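Local atomic coordinates of SUBA (Escherichia coli, PDB entry 2IY9), a protein that cleaves the endoplasmic reticulum chaperone BiP as the subtilisin-like serine protease subunit of the AB5 subtilase cytotoxin. Residues G59-S64 against A92-I97; F66-F71 against G75-V80; K82-Y87 against F258-A263; R115-D120 against D124-A129. All coordinates share one frame; numbering follows the deposited sequence.

Contact 1: G59-S64 against A92-I97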
loop_
_atom_site.group_PDB
_atom_site.type_symbol
_atom_site.label_atom_id
_atom_site.label_comp_id
_atom_site.label_asym_id
_atom_site.label_seq_id
_atom_site.Cartn_x
_atom_site.Cartn_y
_atom_site.Cartn_z
ATOM N N GLY A 59 -13.198 9.254 -14.162
ATOM C CA GLY A 59 -12.088 9.029 -15.085
ATOM C C GLY A 59 -11.737 7.557 -15.199
ATOM O O GLY A 59 -12.635 6.707 -15.334
ATOM N N GLY A 60 -10.439 7.253 -15.119
ATOM C CA GLY A 60 -9.933 5.871 -15.147
ATOM C C GLY A 60 -10.416 4.934 -14.050
ATOM O O GLY A 60 -10.229 3.717 -14.144
ATOM N N LEU A 61 -11.032 5.504 -13.020
ATOM C CA LEU A 61 -11.627 4.741 -11.915
ATOM C C LEU A 61 -13.147 4.578 -12.049
ATOM O O LEU A 61 -13.817 4.082 -11.135
ATOM C CB LEU A 61 -11.299 5.432 -10.592
ATOM C CG LEU A 61 -9.839 5.346 -10.161
ATOM C CD1 LEU A 61 -9.625 6.198 -8.915
ATOM C CD2 LEU A 61 -9.423 3.886 -9.924
ATOM N N SER A 62 -13.674 4.980 -13.201
ATOM C CA SER A 62 -15.113 5.003 -13.448
ATOM C C SER A 62 -15.806 3.669 -13.258
ATOM O O SER A 62 -16.968 3.629 -12.847
ATOM C CB SER A 62 -15.401 5.538 -14.851
ATOM O OG SER A 62 -15.289 6.947 -14.854
ATOM N N ASP A 63 -15.099 2.592 -13.578
ATOM C CA ASP A 63 -15.623 1.231 -13.474
ATOM C C ASP A 63 -14.937 0.401 -12.371
ATOM O O ASP A 63 -14.981 -0.828 -12.410
ATOM C CB ASP A 63 -15.452 0.519 -14.822
ATOM C CG ASP A 63 -16.125 1.259 -15.962
ATOM O OD1 ASP A 63 -17.240 1.775 -15.753
ATOM O OD2 ASP A 63 -15.526 1.339 -17.057
ATOM N N SER A 64 -14.317 1.072 -11.401
ATOM C CA SER A 64 -13.466 0.413 -10.410
ATOM C C SER A 64 -14.138 0.120 -9.068
ATOM O O SER A 64 -13.574 -0.592 -8.233
ATOM C CB SER A 64 -12.200 1.247 -10.161
ATOM O OG SER A 64 -11.416 1.362 -11.335
ATOM N N ALA A 92 -6.165 9.533 -5.649
ATOM C CA ALA A 92 -4.799 9.377 -6.130
ATOM C C ALA A 92 -4.296 7.935 -5.942
ATOM O O ALA A 92 -3.797 7.322 -6.883
ATOM C CB ALA A 92 -3.879 10.365 -5.430
ATOM N N MET A 93 -4.441 7.407 -4.725
ATOM C CA MET A 93 -3.936 6.065 -4.393
ATOM C C MET A 93 -4.653 4.980 -5.180
ATOM O O MET A 93 -4.007 4.109 -5.788
ATOM C CB MET A 93 -4.028 5.804 -2.887
ATOM C CG MET A 93 -3.284 6.852 -2.014
ATOM S SD MET A 93 -1.532 6.993 -2.407
ATOM C CE MET A 93 -1.429 8.589 -3.199
ATOM N N ALA A 94 -5.984 5.063 -5.187
ATOM C CA ALA A 94 -6.835 4.184 -5.974
ATOM C C ALA A 94 -6.409 4.193 -7.433
ATOM O O ALA A 94 -6.344 3.136 -8.054
ATOM C CB ALA A 94 -8.297 4.574 -5.844
ATOM N N SER A 95 -6.090 5.374 -7.969
ATOM C CA SER A 95 -5.691 5.459 -9.372
ATOM C C SER A 95 -4.383 4.710 -9.622
ATOM O O SER A 95 -4.270 4.001 -10.623
ATOM C CB SER A 95 -5.650 6.904 -9.888
ATOM O OG SER A 95 -4.519 7.637 -9.436
ATOM N N LEU A 96 -3.415 4.843 -8.705
ATOM C CA LEU A 96 -2.118 4.171 -8.861
ATOM C C LEU A 96 -2.237 2.642 -8.839
ATOM O O LEU A 96 -1.510 1.950 -9.548
ATOM C CB LEU A 96 -1.120 4.648 -7.800
ATOM C CG LEU A 96 -0.700 6.118 -7.898
ATOM C CD1 LEU A 96 0.161 6.473 -6.698
ATOM C CD2 LEU A 96 0.027 6.440 -9.234
ATOM N N ILE A 97 -3.172 2.146 -8.033
ATOM C CA ILE A 97 -3.461 0.722 -7.937
ATOM C C ILE A 97 -4.213 0.217 -9.172
ATOM O O ILE A 97 -3.852 -0.812 -9.748
ATOM C CB ILE A 97 -4.273 0.412 -6.662
ATOM C CG1 ILE A 97 -3.449 0.734 -5.403
ATOM C CG2 ILE A 97 -4.756 -1.064 -6.635
ATOM C CD1 ILE A 97 -4.313 0.817 -4.152
#
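Two torsions of Leu61 aim its forked end at the helical turn of Ala94 and Ser95; the first, chi1 -70°, sets CG opposite the carbonyl carbon, and the second, close to anti, keeps the chain extended as far as CD1. The setting is the subtilisin-like fold of the S8 peptidases, in which helix 84-98 carries His89, the probable charge-relay histidine, in its first half, and the loop 59-64 leads from strand 47-52 to strand 65-70. The contact is wholly apolar on the loop side and small, a single leucine laid against the helix. Its two methyls divide the work. CD1 rests on the methyl of Ala94, with Leu61 CD1 to Ala94 CB at 3.7 Å, and also lies near the backbone of the next residue, while CD2 leans on the carbonyl of Ala94, Leu61 CD2 to Ala94 O being 3.7 Å. Leu259 of strand 256-259 touches the same leucine, so the loop is packed against both helix and strand.

In each segment a serine turns back on its own chain. In the loop, Ser62 OG donates to Gly59 O at 2.7 Å, in the carbonyl plane and on a lone pair, and Ser62 N binds that same oxygen, which is therefore gripped twice. In the helix, chi1 of 75° folds the hydroxyl of Ser95, which also bonds to Leu259 N, back over the preceding turn, where Ser95 OG donates to Ala92 O at 2.7 Å, tilted 26° from the carbonyl plane; Ala92 O also accepts from Leu96 N.

Contact 2: F66-F71 against G75-V80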
loop_
_atom_site.group_PDB
_atom_site.type_symbol
_atom_site.label_atom_id
_atom_site.label_comp_id
_atom_site.label_asym_id
_atom_site.label_seq_id
_atom_site.Cartn_x
_atom_site.Cartn_y
_atom_site.Cartn_z
ATOM N N PHE A 66 -15.993 -1.406 -6.093
ATOM C CA PHE A 66 -16.585 -2.607 -5.498
ATOM C C PHE A 66 -17.526 -2.210 -4.352
ATOM O O PHE A 66 -18.661 -2.677 -4.269
ATOM C CB PHE A 66 -15.487 -3.538 -4.978
ATOM C CG PHE A 66 -16.004 -4.748 -4.227
ATOM C CD1 PHE A 66 -16.521 -5.847 -4.916
ATOM C CD2 PHE A 66 -15.949 -4.800 -2.835
ATOM C CE1 PHE A 66 -16.982 -6.964 -4.231
ATOM C CE2 PHE A 66 -16.402 -5.942 -2.135
ATOM C CZ PHE A 66 -16.926 -7.006 -2.834
ATOM N N ALA A 67 -17.017 -1.390 -3.442
ATOM C CA ALA A 67 -17.797 -0.863 -2.344
ATOM C C ALA A 67 -17.176 0.430 -1.861
ATOM O O ALA A 67 -16.044 0.752 -2.207
ATOM C CB ALA A 67 -17.869 -1.870 -1.196
ATOM N N LYS A 68 -17.932 1.170 -1.057
ATOM C CA LYS A 68 -17.412 2.346 -0.370
ATOM C C LYS A 68 -18.053 2.459 1.008
ATOM O O LYS A 68 -19.249 2.193 1.168
ATOM C CB LYS A 68 -17.603 3.625 -1.197
ATOM C CG LYS A 68 -19.060 4.012 -1.489
ATOM C CD LYS A 68 -19.130 5.152 -2.507
ATOM C CE LYS A 68 -20.572 5.355 -2.987
ATOM N NZ LYS A 68 -21.145 4.130 -3.647
ATOM N N PHE A 69 -17.235 2.833 1.987
ATOM C CA PHE A 69 -17.633 2.907 3.400
ATOM C C PHE A 69 -17.174 4.207 4.029
ATOM O O PHE A 69 -16.153 4.777 3.616
ATOM C CB PHE A 69 -16.964 1.794 4.208
ATOM C CG PHE A 69 -17.377 0.405 3.821
ATOM C CD1 PHE A 69 -18.348 -0.276 4.557
ATOM C CD2 PHE A 69 -16.743 -0.262 2.765
ATOM C CE1 PHE A 69 -18.711 -1.578 4.213
ATOM C CE2 PHE A 69 -17.103 -1.559 2.423
ATOM C CZ PHE A 69 -18.083 -2.213 3.140
ATOM N N SER A 70 -17.911 4.643 5.057
ATOM C CA SER A 70 -17.523 5.781 5.883
ATOM C C SER A 70 -17.143 5.351 7.292
ATOM O O SER A 70 -17.862 4.578 7.940
ATOM C CB SER A 70 -18.655 6.794 6.007
ATOM O OG SER A 70 -18.220 7.892 6.798
ATOM N N PHE A 71 -16.013 5.870 7.756
ATOM C CA PHE A 71 -15.630 5.768 9.154
ATOM C C PHE A 71 -15.311 7.161 9.666
ATOM O O PHE A 71 -14.477 7.348 10.539
ATOM C CB PHE A 71 -14.475 4.787 9.316
ATOM C CG PHE A 71 -14.839 3.400 8.894
ATOM C CD1 PHE A 71 -15.524 2.555 9.765
ATOM C CD2 PHE A 71 -14.551 2.951 7.601
ATOM C CE1 PHE A 71 -15.900 1.277 9.374
ATOM C CE2 PHE A 71 -14.922 1.667 7.196
ATOM C CZ PHE A 71 -15.604 0.830 8.084
ATOM N N GLY A 75 -20.431 10.715 8.335
ATOM C CA GLY A 75 -21.091 9.533 7.766
ATOM C C GLY A 75 -20.947 9.352 6.260
ATOM O O GLY A 75 -21.595 8.476 5.665
ATOM N N SER A 76 -20.075 10.152 5.647
ATOM C CA SER A 76 -19.914 10.159 4.192
ATOM C C SER A 76 -18.742 9.300 3.685
ATOM O O SER A 76 -17.642 9.358 4.237
ATOM C CB SER A 76 -19.748 11.588 3.684
ATOM O OG SER A 76 -19.567 11.608 2.281
ATOM N N PRO A 77 -18.984 8.503 2.624
ATOM C CA PRO A 77 -17.929 7.713 1.988
ATOM C C PRO A 77 -17.124 8.508 0.949
ATOM O O PRO A 77 -16.124 8.005 0.420
ATOM C CB PRO A 77 -18.718 6.609 1.294
ATOM C CG PRO A 77 -19.959 7.294 0.853
ATOM C CD PRO A 77 -20.292 8.273 1.973
ATOM N N PHE A 78 -17.557 9.741 0.669
ATOM C CA PHE A 78 -16.955 10.552 -0.386
ATOM C C PHE A 78 -15.902 11.504 0.178
ATOM O O PHE A 78 -16.028 11.935 1.324
ATOM C CB PHE A 78 -18.038 11.356 -1.117
ATOM C CG PHE A 78 -19.164 10.511 -1.645
ATOM C CD1 PHE A 78 -18.955 9.637 -2.711
ATOM C CD2 PHE A 78 -20.435 10.590 -1.078
ATOM C CE1 PHE A 78 -19.999 8.848 -3.206
ATOM C CE2 PHE A 78 -21.484 9.810 -1.564
ATOM C CZ PHE A 78 -21.262 8.934 -2.632
ATOM N N PRO A 79 -14.871 11.844 -0.624
ATOM C CA PRO A 79 -13.873 12.773 -0.102
ATOM C C PRO A 79 -14.432 14.194 -0.003
ATOM O O PRO A 79 -15.325 14.570 -0.773
ATOM C CB PRO A 79 -12.749 12.709 -1.138
ATOM C CG PRO A 79 -13.425 12.323 -2.406
ATOM C CD PRO A 79 -14.563 11.422 -2.005
ATOM N N VAL A 80 -13.907 14.957 0.952
ATOM C CA VAL A 80 -14.360 16.324 1.205
ATOM C C VAL A 80 -13.249 17.336 0.939
ATOM O O VAL A 80 -12.065 16.976 0.849
ATOM C CB VAL A 80 -14.926 16.504 2.636
ATOM C CG1 VAL A 80 -16.175 15.646 2.836
ATOM C CG2 VAL A 80 -13.866 16.194 3.694
HETATM O O HOH W 1 -15.177 5.534 1.019
#
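Apolar contacts make up much of the meeting between Lys68 and the pair Pro77 and Phe78. The lysine's methylene chain runs across the proline ring, Lys68 CG lying 3.8 Å from Pro77 CB, and continues to the rim of the phenylalanine, where Lys68 CE stands 3.5 Å from Phe78 CE1 in an oblique approach. With chi1 at 63°, CG sits between the backbone N and the carbonyl carbon, and the aliphatic stem is carried over the proline. Only at chi4 (-60°) does the chain bend; its ammonium forms a salt bridge with Glu65. Pro77 also packs on the Phe78 ring, its CG 3.8 Å above one face and offset toward the rim.

Polar contacts gather around Ser70. Its OG lies 3.0 Å from Ser76 O, at most a weak and uncertain hydrogen bond, since the hydroxyl's stronger partner is Thr72 OG1. Within the loop, Ser76 OG accepts from Phe78 N at 3.2 Å, an ST turn that holds Pro77 in its bend.

One water joins the backbones, 2.9 Å from Phe69 O and 2.7 Å from Pro77 O.

Strand 67-70 forms one margin of the central parallel sheet, and its neighbour, strand 111-116, bonds to it through Ser114 and Arg116. The loop 75-80 doubles back beside this edge strand on the way to helix 84-98, while Phe71 at the strand's end packs on helix 125-134.

Contact 3: K82-Y87 against F258-A263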
loop_
_atom_site.group_PDB
_atom_site.type_symbol
_atom_site.label_atom_id
_atom_site.label_comp_id
_atom_site.label_asym_id
_atom_site.label_seq_id
_atom_site.Cartn_x
_atom_site.Cartn_y
_atom_site.Cartn_z
ATOM N N LYS A 82 -12.168 19.822 2.793
ATOM C CA LYS A 82 -11.573 20.413 4.006
ATOM C C LYS A 82 -10.112 20.790 3.768
ATOM O O LYS A 82 -9.648 21.873 4.142
ATOM C CB LYS A 82 -11.690 19.442 5.185
ATOM N N SER A 83 -9.396 19.884 3.119
ATOM C CA SER A 83 -8.020 20.122 2.734
ATOM C C SER A 83 -7.884 19.648 1.304
ATOM O O SER A 83 -8.500 18.645 0.925
ATOM C CB SER A 83 -7.084 19.342 3.648
ATOM N N GLU A 84 -7.080 20.357 0.513
ATOM C CA GLU A 84 -6.844 19.956 -0.866
ATOM C C GLU A 84 -6.172 18.582 -0.934
ATOM O O GLU A 84 -6.604 17.715 -1.702
ATOM C CB GLU A 84 -6.025 21.004 -1.623
ATOM C CG GLU A 84 -5.739 20.661 -3.093
ATOM C CD GLU A 84 -6.985 20.614 -3.989
ATOM O OE1 GLU A 84 -8.121 20.427 -3.487
ATOM O OE2 GLU A 84 -6.817 20.759 -5.222
ATOM N N ALA A 85 -5.131 18.393 -0.120
ATOM C CA ALA A 85 -4.415 17.120 -0.060
ATOM C C ALA A 85 -5.361 15.974 0.277
ATOM O O ALA A 85 -5.329 14.941 -0.386
ATOM C CB ALA A 85 -3.260 17.169 0.941
ATOM N N LEU A 86 -6.201 16.158 1.292
ATOM C CA LEU A 86 -7.147 15.111 1.690
ATOM C C LEU A 86 -8.313 14.943 0.716
ATOM O O LEU A 86 -8.890 13.861 0.624
ATOM C CB LEU A 86 -7.639 15.290 3.134
ATOM C CG LEU A 86 -6.648 14.809 4.205
ATOM C CD1 LEU A 86 -5.665 15.900 4.545
ATOM C CD2 LEU A 86 -7.334 14.346 5.468
ATOM N N TYR A 87 -8.640 15.994 -0.035
ATOM C CA TYR A 87 -9.662 15.877 -1.079
ATOM C C TYR A 87 -9.220 14.876 -2.136
ATOM O O TYR A 87 -10.029 14.098 -2.634
ATOM C CB TYR A 87 -9.966 17.238 -1.736
ATOM C CG TYR A 87 -11.062 17.183 -2.791
ATOM C CD1 TYR A 87 -12.275 16.546 -2.531
ATOM C CD2 TYR A 87 -10.882 17.770 -4.047
ATOM C CE1 TYR A 87 -13.270 16.487 -3.490
ATOM C CE2 TYR A 87 -11.882 17.717 -5.022
ATOM C CZ TYR A 87 -13.070 17.074 -4.729
ATOM O OH TYR A 87 -14.078 17.006 -5.664
ATOM N N PHE A 258 -0.792 10.993 -10.757
ATOM C CA PHE A 258 -2.001 10.399 -10.171
ATOM C C PHE A 258 -3.278 11.154 -10.554
ATOM O O PHE A 258 -3.224 12.278 -11.058
ATOM C CB PHE A 258 -1.875 10.324 -8.647
ATOM C CG PHE A 258 -1.599 11.653 -7.998
ATOM C CD1 PHE A 258 -2.617 12.596 -7.842
ATOM C CD2 PHE A 258 -0.317 11.969 -7.561
ATOM C CE1 PHE A 258 -2.363 13.836 -7.252
ATOM C CE2 PHE A 258 -0.054 13.198 -6.962
ATOM C CZ PHE A 258 -1.080 14.134 -6.809
ATOM N N LEU A 259 -4.424 10.527 -10.296
ATOM C CA LEU A 259 -5.730 11.085 -10.617
ATOM C C LEU A 259 -6.302 11.924 -9.466
ATOM O O LEU A 259 -6.180 11.547 -8.290
ATOM C CB LEU A 259 -6.703 9.944 -10.941
ATOM C CG LEU A 259 -8.106 10.281 -11.455
ATOM C CD1 LEU A 259 -8.006 10.961 -12.816
ATOM C CD2 LEU A 259 -8.969 9.021 -11.530
ATOM N N ARG A 260 -6.928 13.050 -9.819
ATOM C CA ARG A 260 -7.653 13.911 -8.867
ATOM C C ARG A 260 -9.179 13.772 -9.064
ATOM O O ARG A 260 -9.614 13.412 -10.158
ATOM C CB ARG A 260 -7.255 15.374 -9.073
ATOM C CG ARG A 260 -5.763 15.696 -8.897
ATOM C CD ARG A 260 -5.429 17.022 -9.576
ATOM N NE ARG A 260 -6.403 18.045 -9.212
ATOM C CZ ARG A 260 -6.311 18.823 -8.136
ATOM N NH1 ARG A 260 -5.273 18.713 -7.312
ATOM N NH2 ARG A 260 -7.263 19.711 -7.884
ATOM N N PRO A 261 -9.988 14.056 -8.015
ATOM C CA PRO A 261 -11.454 13.967 -8.125
ATOM C C PRO A 261 -12.090 14.837 -9.216
ATOM O O PRO A 261 -13.193 14.529 -9.662
ATOM C CB PRO A 261 -11.937 14.410 -6.743
ATOM C CG PRO A 261 -10.803 14.079 -5.834
ATOM C CD PRO A 261 -9.584 14.410 -6.641
ATOM N N ASP A 262 -11.397 15.893 -9.644
ATOM C CA ASP A 262 -11.887 16.750 -10.724
ATOM C C ASP A 262 -11.417 16.267 -12.101
ATOM O O ASP A 262 -11.543 16.986 -13.100
ATOM C CB ASP A 262 -11.506 18.225 -10.481
ATOM C CG ASP A 262 -9.997 18.461 -10.462
ATOM O OD1 ASP A 262 -9.223 17.502 -10.681
ATOM O OD2 ASP A 262 -9.574 19.618 -10.224
ATOM N N ALA A 263 -10.869 15.052 -12.136
ATOM C CA ALA A 263 -10.485 14.354 -13.369
ATOM C C ALA A 263 -9.148 14.758 -13.989
ATOM O O ALA A 263 -8.668 14.103 -14.909
ATOM C CB ALA A 263 -11.604 14.418 -14.414
#
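The first turn of helix 84-98 faces a type I turn, Arg260 to Ala263, that follows strand 256-259, and the two backbones come closest at Tyr87 and Pro261, whose CA atoms are 7.5 Å apart. Pro261 sets its CB-CG edge over the tyrosine, the proline ring tilted: its CG sits over the centre of one ring face, 3.9 Å from the centroid and 12° off the normal, a CH-pi contact. The proline's CB follows toward the phenol end, with Pro261 CB to Tyr87 CZ at 3.5 Å, while Pro261 CG also meets the backbone at Tyr87 O. The ring reaches this place because chi1 of -178° carries it away from the backbone N.

In this subtilisin-like domain the helix bearing His89 starts at the surface beside the hairpin of strands 256-259 and 265-268. Here the helix start is tied to that hairpin by charge as well as by ring packing. Glu84 OE2 takes Arg260 NH2 at 2.9 Å on its syn side, near the guanidinium plane, and a weaker bond from Arg260 NH1 at 3.3 Å; carboxylate and guanidinium planes stand 56° apart. The arginine would be expected to offset the mutual repulsion of two carboxylates, Glu84 OE2 and Asp262 OD2 being 5.8 Å apart. Asp262 reaches the cation from its own turn, Arg260 NH2 to Asp262 OD2 measuring 3.3 Å, with the oxygen in the guanidinium plane but the nitrogen above the carboxylate plane.

Contact 4: R115-D120 against D124-A129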
loop_
_atom_site.group_PDB
_atom_site.type_symbol
_atom_site.label_atom_id
_atom_site.label_comp_id
_atom_site.label_asym_id
_atom_site.label_seq_id
_atom_site.Cartn_x
_atom_site.Cartn_y
_atom_site.Cartn_z
ATOM N N ARG A 115 -12.516 2.865 1.966
ATOM C CA ARG A 115 -12.883 2.957 3.365
ATOM C C ARG A 115 -12.374 4.294 3.867
ATOM O O ARG A 115 -11.172 4.466 4.150
ATOM C CB ARG A 115 -12.331 1.759 4.147
ATOM C CG ARG A 115 -12.958 0.436 3.704
ATOM C CD ARG A 115 -12.366 -0.791 4.373
ATOM N NE ARG A 115 -13.131 -1.976 3.976
ATOM C CZ ARG A 115 -14.189 -2.439 4.637
ATOM N NH1 ARG A 115 -14.608 -1.828 5.744
ATOM N NH2 ARG A 115 -14.832 -3.507 4.186
ATOM N N ARG A 116 -13.288 5.260 3.950
ATOM C CA ARG A 116 -12.879 6.618 4.290
ATOM C C ARG A 116 -12.687 6.761 5.797
ATOM O O ARG A 116 -13.622 6.525 6.559
ATOM C CB ARG A 116 -13.852 7.667 3.751
ATOM C CG ARG A 116 -13.335 9.088 4.013
ATOM C CD ARG A 116 -14.293 10.212 3.615
ATOM N NE ARG A 116 -14.015 11.367 4.476
ATOM C CZ ARG A 116 -14.861 12.357 4.759
ATOM N NH1 ARG A 116 -16.082 12.411 4.229
ATOM N NH2 ARG A 116 -14.469 13.315 5.582
ATOM N N VAL A 117 -11.482 7.155 6.215
ATOM C CA VAL A 117 -11.152 7.258 7.649
ATOM C C VAL A 117 -10.701 8.658 8.102
ATOM O O VAL A 117 -10.568 8.916 9.311
ATOM C CB VAL A 117 -10.087 6.207 8.072
ATOM C CG1 VAL A 117 -10.634 4.804 7.905
ATOM C CG2 VAL A 117 -8.795 6.386 7.281
ATOM N N ILE A 118 -10.452 9.529 7.118
ATOM C CA ILE A 118 -10.012 10.914 7.312
ATOM C C ILE A 118 -10.642 11.790 6.211
ATOM O O ILE A 118 -11.087 11.269 5.193
ATOM C CB ILE A 118 -8.452 11.056 7.302
ATOM C CG1 ILE A 118 -7.844 10.563 5.974
ATOM C CG2 ILE A 118 -7.824 10.355 8.525
ATOM C CD1 ILE A 118 -6.313 10.696 5.871
ATOM N N PRO A 119 -10.757 13.112 6.439
ATOM C CA PRO A 119 -10.515 13.796 7.701
ATOM C C PRO A 119 -11.702 13.568 8.635
ATOM O O PRO A 119 -12.713 12.969 8.229
ATOM C CB PRO A 119 -10.429 15.275 7.293
ATOM C CG PRO A 119 -11.283 15.383 6.092
ATOM C CD PRO A 119 -11.182 14.045 5.374
ATOM N N ASP A 120 -11.573 14.034 9.874
ATOM C CA ASP A 120 -12.649 13.949 10.859
ATOM C C ASP A 120 -13.140 12.517 11.068
ATOM O O ASP A 120 -14.339 12.253 11.122
ATOM C CB ASP A 120 -13.803 14.890 10.479
ATOM C CG ASP A 120 -13.319 16.284 10.127
ATOM O OD1 ASP A 120 -12.497 16.828 10.883
ATOM O OD2 ASP A 120 -13.729 16.826 9.081
ATOM N N ASP A 124 -10.100 6.207 16.269
ATOM C CA ASP A 124 -9.484 4.968 15.799
ATOM C C ASP A 124 -10.110 4.504 14.478
ATOM O O ASP A 124 -10.255 3.301 14.229
ATOM C CB ASP A 124 -9.571 3.880 16.880
ATOM C CG ASP A 124 -8.803 4.245 18.149
ATOM O OD1 ASP A 124 -7.734 4.883 18.049
ATOM O OD2 ASP A 124 -9.267 3.887 19.250
ATOM N N SER A 125 -10.483 5.472 13.641
ATOM C CA SER A 125 -11.213 5.195 12.407
ATOM C C SER A 125 -10.457 4.184 11.542
ATOM O O SER A 125 -11.066 3.272 10.972
ATOM C CB SER A 125 -11.474 6.490 11.634
ATOM O OG SER A 125 -10.267 7.179 11.383
ATOM N N TRP A 126 -9.135 4.358 11.475
ATOM C CA TRP A 126 -8.216 3.406 10.845
ATOM C C TRP A 126 -8.481 1.984 11.330
ATOM O O TRP A 126 -8.590 1.054 10.520
ATOM C CB TRP A 126 -6.755 3.774 11.144
ATOM C CG TRP A 126 -6.366 5.155 10.734
ATOM C CD1 TRP A 126 -6.388 6.279 11.513
ATOM C CD2 TRP A 126 -5.888 5.568 9.449
ATOM N NE1 TRP A 126 -5.957 7.365 10.790
ATOM C CE2 TRP A 126 -5.647 6.960 9.519
ATOM C CE3 TRP A 126 -5.646 4.899 8.241
ATOM C CZ2 TRP A 126 -5.178 7.699 8.425
ATOM C CZ3 TRP A 126 -5.170 5.637 7.153
ATOM C CH2 TRP A 126 -4.950 7.021 7.254
ATOM N N ILE A 127 -8.586 1.822 12.649
ATOM C CA ILE A 127 -8.851 0.512 13.256
ATOM C C ILE A 127 -10.266 0.005 12.977
ATOM O O ILE A 127 -10.442 -1.168 12.638
ATOM C CB ILE A 127 -8.502 0.499 14.772
ATOM C CG1 ILE A 127 -6.987 0.704 14.932
ATOM C CG2 ILE A 127 -8.970 -0.803 15.439
ATOM C CD1 ILE A 127 -6.531 1.188 16.296
ATOM N N ARG A 128 -11.267 0.878 13.098
ATOM C CA ARG A 128 -12.647 0.499 12.777
ATOM C C ARG A 128 -12.780 0.007 11.332
ATOM O O ARG A 128 -13.501 -0.957 11.059
ATOM C CB ARG A 128 -13.621 1.652 13.031
ATOM C CG ARG A 128 -13.641 2.175 14.467
ATOM C CD ARG A 128 -13.942 1.098 15.507
ATOM N NE ARG A 128 -13.534 1.584 16.826
ATOM C CZ ARG A 128 -12.466 1.171 17.505
ATOM N NH1 ARG A 128 -11.680 0.210 17.033
ATOM N NH2 ARG A 128 -12.201 1.709 18.685
ATOM N N ALA A 129 -12.077 0.678 10.422
ATOM C CA ALA A 129 -12.061 0.304 9.005
ATOM C C ALA A 129 -11.586 -1.122 8.825
ATOM O O ALA A 129 -12.202 -1.889 8.081
ATOM C CB ALA A 129 -11.183 1.262 8.214
#
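Val117 is the bump of this contact, and the first turns of helix 125-134 form the hollow that receives it. The arrangement is a beta-alpha step of the subtilisin-like fold: strand 111-116 leaves the parallel sheet, turns, and the next helix folds back beside it. Each valine methyl has its own seat. CG2 lies over one face of Trp126, 3.5 Å from the centroid of the six-membered ring and 9° off its normal, a CH-pi contact. CG1 settles against the alanine one helical turn further on, Val117 CG1 to Ala129 CB being 3.6 Å. The indole lies across the valine's path, swung there by a chi1 of -57°, and so makes a flat wall to the hollow.

A second bump, Ile118, meets the indole at CZ2 of the same six-membered ring: Ile118 CG2 is 3.8 Å from Trp126 CZ2, obliquely placed. This isoleucine also touches Leu86 and lies about 5 Å, side chain to side chain, from Asp52, the probable charge-relay aspartate. Val51 of strand 47-52 touches Val117, Trp126 and Ala129, which helps enclose the pocket.

The valine's carbonyl binds the helix's first residue, Ser125 OG donating to Val117 O at 2.7 Å, tilted 15° from the carbonyl plane.

Along the chain, contact 2 is nested within the loop closed by contact 1, and contact 4 within the much longer loop closed by contact 3. Contacts 1 and 3 share helix 84-98, their centres about 12 Å apart, and also meet where Ser95 reaches Leu259. Contacts 2 and 4, with centres about 10 Å apart, are joined by the neighbouring sheet strands 65-70 and 111-116. The centres of contacts 1 and 4 are about 20 Å apart and the two do not touch. Contacts 1 and 3 hold the helix carrying His89 against loop and hairpin; contacts 2 and 4 fold the segments after two neighbouring strands back at the sheet's margin. Leu86, packing on Ile118 and Pro119, links the two groups.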